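Local coordinates for protein oxaloacetate acetyl hydrolase (Cryphonectria parasitica, PDB 3LYE) that belongs to the phosphoenolpyruvate phosphomutase family of TIM-barrel proteins and assembles here from four chains, at residues Pro253-Ala256 / Ala257-Thr261. Sequence-based numbering, arbitrary orientation.
Sequences PAYA and AIRET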
loop_
_atom_site.group_PDB
_atom_site.type_symbol
_atom_site.label_atom_id
_atom_site.label_comp_id
_atom_site.label_asym_id
_atom_site.label_seq_id
_atom_site.Cartn_x
_atom_site.Cartn_y
_atom_site.Cartn_z
ATOM N N PRO A 253 -15.990 11.295 19.309
ATOM C CA PRO A 253 -16.263 12.733 19.193
ATOM C C PRO A 253 -16.023 13.236 17.777
ATOM O O PRO A 253 -16.693 14.187 17.387
ATOM C CB PRO A 253 -15.277 13.370 20.174
ATOM C CG PRO A 253 -14.186 12.301 20.370
ATOM C CD PRO A 253 -14.932 11.009 20.299
ATOM N N ALA A 254 -15.103 12.653 17.017
ATOM C CA ALA A 254 -14.895 13.123 15.647
ATOM C C ALA A 254 -16.220 12.908 14.888
ATOM O O ALA A 254 -16.673 13.795 14.168
ATOM C CB ALA A 254 -13.781 12.342 14.998
ATOM N N TYR A 255 -16.823 11.729 15.013
ATOM C CA TYR A 255 -18.070 11.477 14.321
ATOM C C TYR A 255 -19.154 12.466 14.718
ATOM O O TYR A 255 -19.830 13.021 13.874
ATOM C CB TYR A 255 -18.624 10.075 14.638
ATOM C CG TYR A 255 -20.044 9.879 14.147
ATOM C CD1 TYR A 255 -20.328 9.807 12.804
ATOM C CD2 TYR A 255 -21.104 9.828 15.026
ATOM C CE1 TYR A 255 -21.595 9.652 12.357
ATOM C CE2 TYR A 255 -22.409 9.677 14.576
ATOM C CZ TYR A 255 -22.639 9.586 13.244
ATOM O OH TYR A 255 -23.923 9.452 12.775
ATOM N N ALA A 256 -19.348 12.670 16.009
ATOM C CA ALA A 256 -20.398 13.579 16.432
ATOM C C ALA A 256 -20.245 14.977 15.863
ATOM O O ALA A 256 -21.239 15.623 15.482
ATOM C CB ALA A 256 -20.460 13.631 17.931
ATOM N N ALA A 257 -19.005 15.455 15.835
ATOM C CA ALA A 257 -18.697 16.791 15.333
ATOM C C ALA A 257 -18.866 16.879 13.809
ATOM O O ALA A 257 -19.408 17.887 13.298
ATOM C CB ALA A 257 -17.293 17.186 15.733
ATOM N N ILE A 258 -18.330 15.890 13.089
ATOM C CA ILE A 258 -18.468 15.847 11.656
ATOM C C ILE A 258 -19.975 15.823 11.298
ATOM O O ILE A 258 -20.441 16.551 10.410
ATOM C CB ILE A 258 -17.758 14.610 11.093
ATOM C CG1 ILE A 258 -16.266 14.785 11.250
ATOM C CG2 ILE A 258 -18.191 14.344 9.658
ATOM C CD1 ILE A 258 -15.473 13.504 10.982
ATOM N N ARG A 259 -20.753 15.023 12.015
ATOM C CA ARG A 259 -22.180 14.928 11.738
ATOM C C ARG A 259 -22.923 16.237 11.961
ATOM O O ARG A 259 -23.689 16.691 11.121
ATOM C CB ARG A 259 -22.820 13.833 12.555
ATOM C CG ARG A 259 -24.196 13.462 12.088
ATOM C CD ARG A 259 -24.885 12.565 13.054
ATOM N NE ARG A 259 -25.968 11.846 12.385
ATOM C CZ ARG A 259 -27.153 12.378 12.069
ATOM N NH1 ARG A 259 -28.033 11.634 11.442
ATOM N NH2 ARG A 259 -27.461 13.638 12.361
ATOM N N GLU A 260 -22.683 16.848 13.110
ATOM C CA GLU A 260 -23.356 18.117 13.423
ATOM C C GLU A 260 -22.979 19.186 12.402
ATOM O O GLU A 260 -23.812 19.993 11.982
ATOM C CB GLU A 260 -22.968 18.594 14.832
ATOM C CG GLU A 260 -23.632 19.886 15.266
ATOM C CD GLU A 260 -23.682 20.043 16.778
ATOM O OE1 GLU A 260 -22.899 19.358 17.467
ATOM O OE2 GLU A 260 -24.522 20.853 17.257
ATOM N N THR A 261 -21.720 19.216 11.984
ATOM C CA THR A 261 -21.281 20.212 11.019
ATOM C C THR A 261 -21.916 19.997 9.662
ATOM O O THR A 261 -22.381 20.922 8.997
ATOM C CB THR A 261 -19.766 20.213 10.893
ATOM O OG1 THR A 261 -19.191 20.605 12.142
ATOM C CG2 THR A 261 -19.310 21.161 9.815
#
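Tyr255 and Arg259, one helical turn apart, run side by side and point the same way. The arginine's aliphatic chain passes along the hydroxyl end of the ring, with CD 3.7 Å from Tyr255 CZ, while its CB sits over one ring face, offset toward the rim. Extended from CG to NE, the chain brings the guanidinium level with the phenol oxygen. Arg259 NE then donates to Tyr255 OH over 3.2 Å, a weak bond bent to 128° at the hydrogen. The hydroxyl lies at the guanidinium edge, in its plane, and the two flat groups are turned 73° against each other. Stronger partners come from the second subunit: its Glu43 forms a salt bridge with Arg259 NH1 and a hydrogen bond with Tyr255 OH, so one carboxylate ties both side chains to the neighbouring chain. Arg281 of the second subunit also hydrogen-bonds the Tyr255 hydroxyl.

The stretch belongs to helix 251-268, which follows strand 243-247, the eighth along the chain of the barrel's parallel strands. Regular i to i+4 backbone bonds run through it, among them Ile258 N to Ala254 O at 2.9 Å and Arg259 N to Tyr255 O at 2.9 Å. Ala257 O takes two donors from Thr261, the backbone N and OG1, each at 3.0 Å and from opposite faces of the carbonyl plane; this holds the threonine hydroxyl against the helix.

The Ile258 side chain folds back over the carbonyl of Ala254: CG1, anti to its own carbonyl carbon (chi1 -69°), comes to 3.1 Å from Ala254 O, a close carbon-to-oxygen van der Waals approach. Facing the second subunit, Ala257 packs on Ala257 of that chain, and Pro253 on its Thr261.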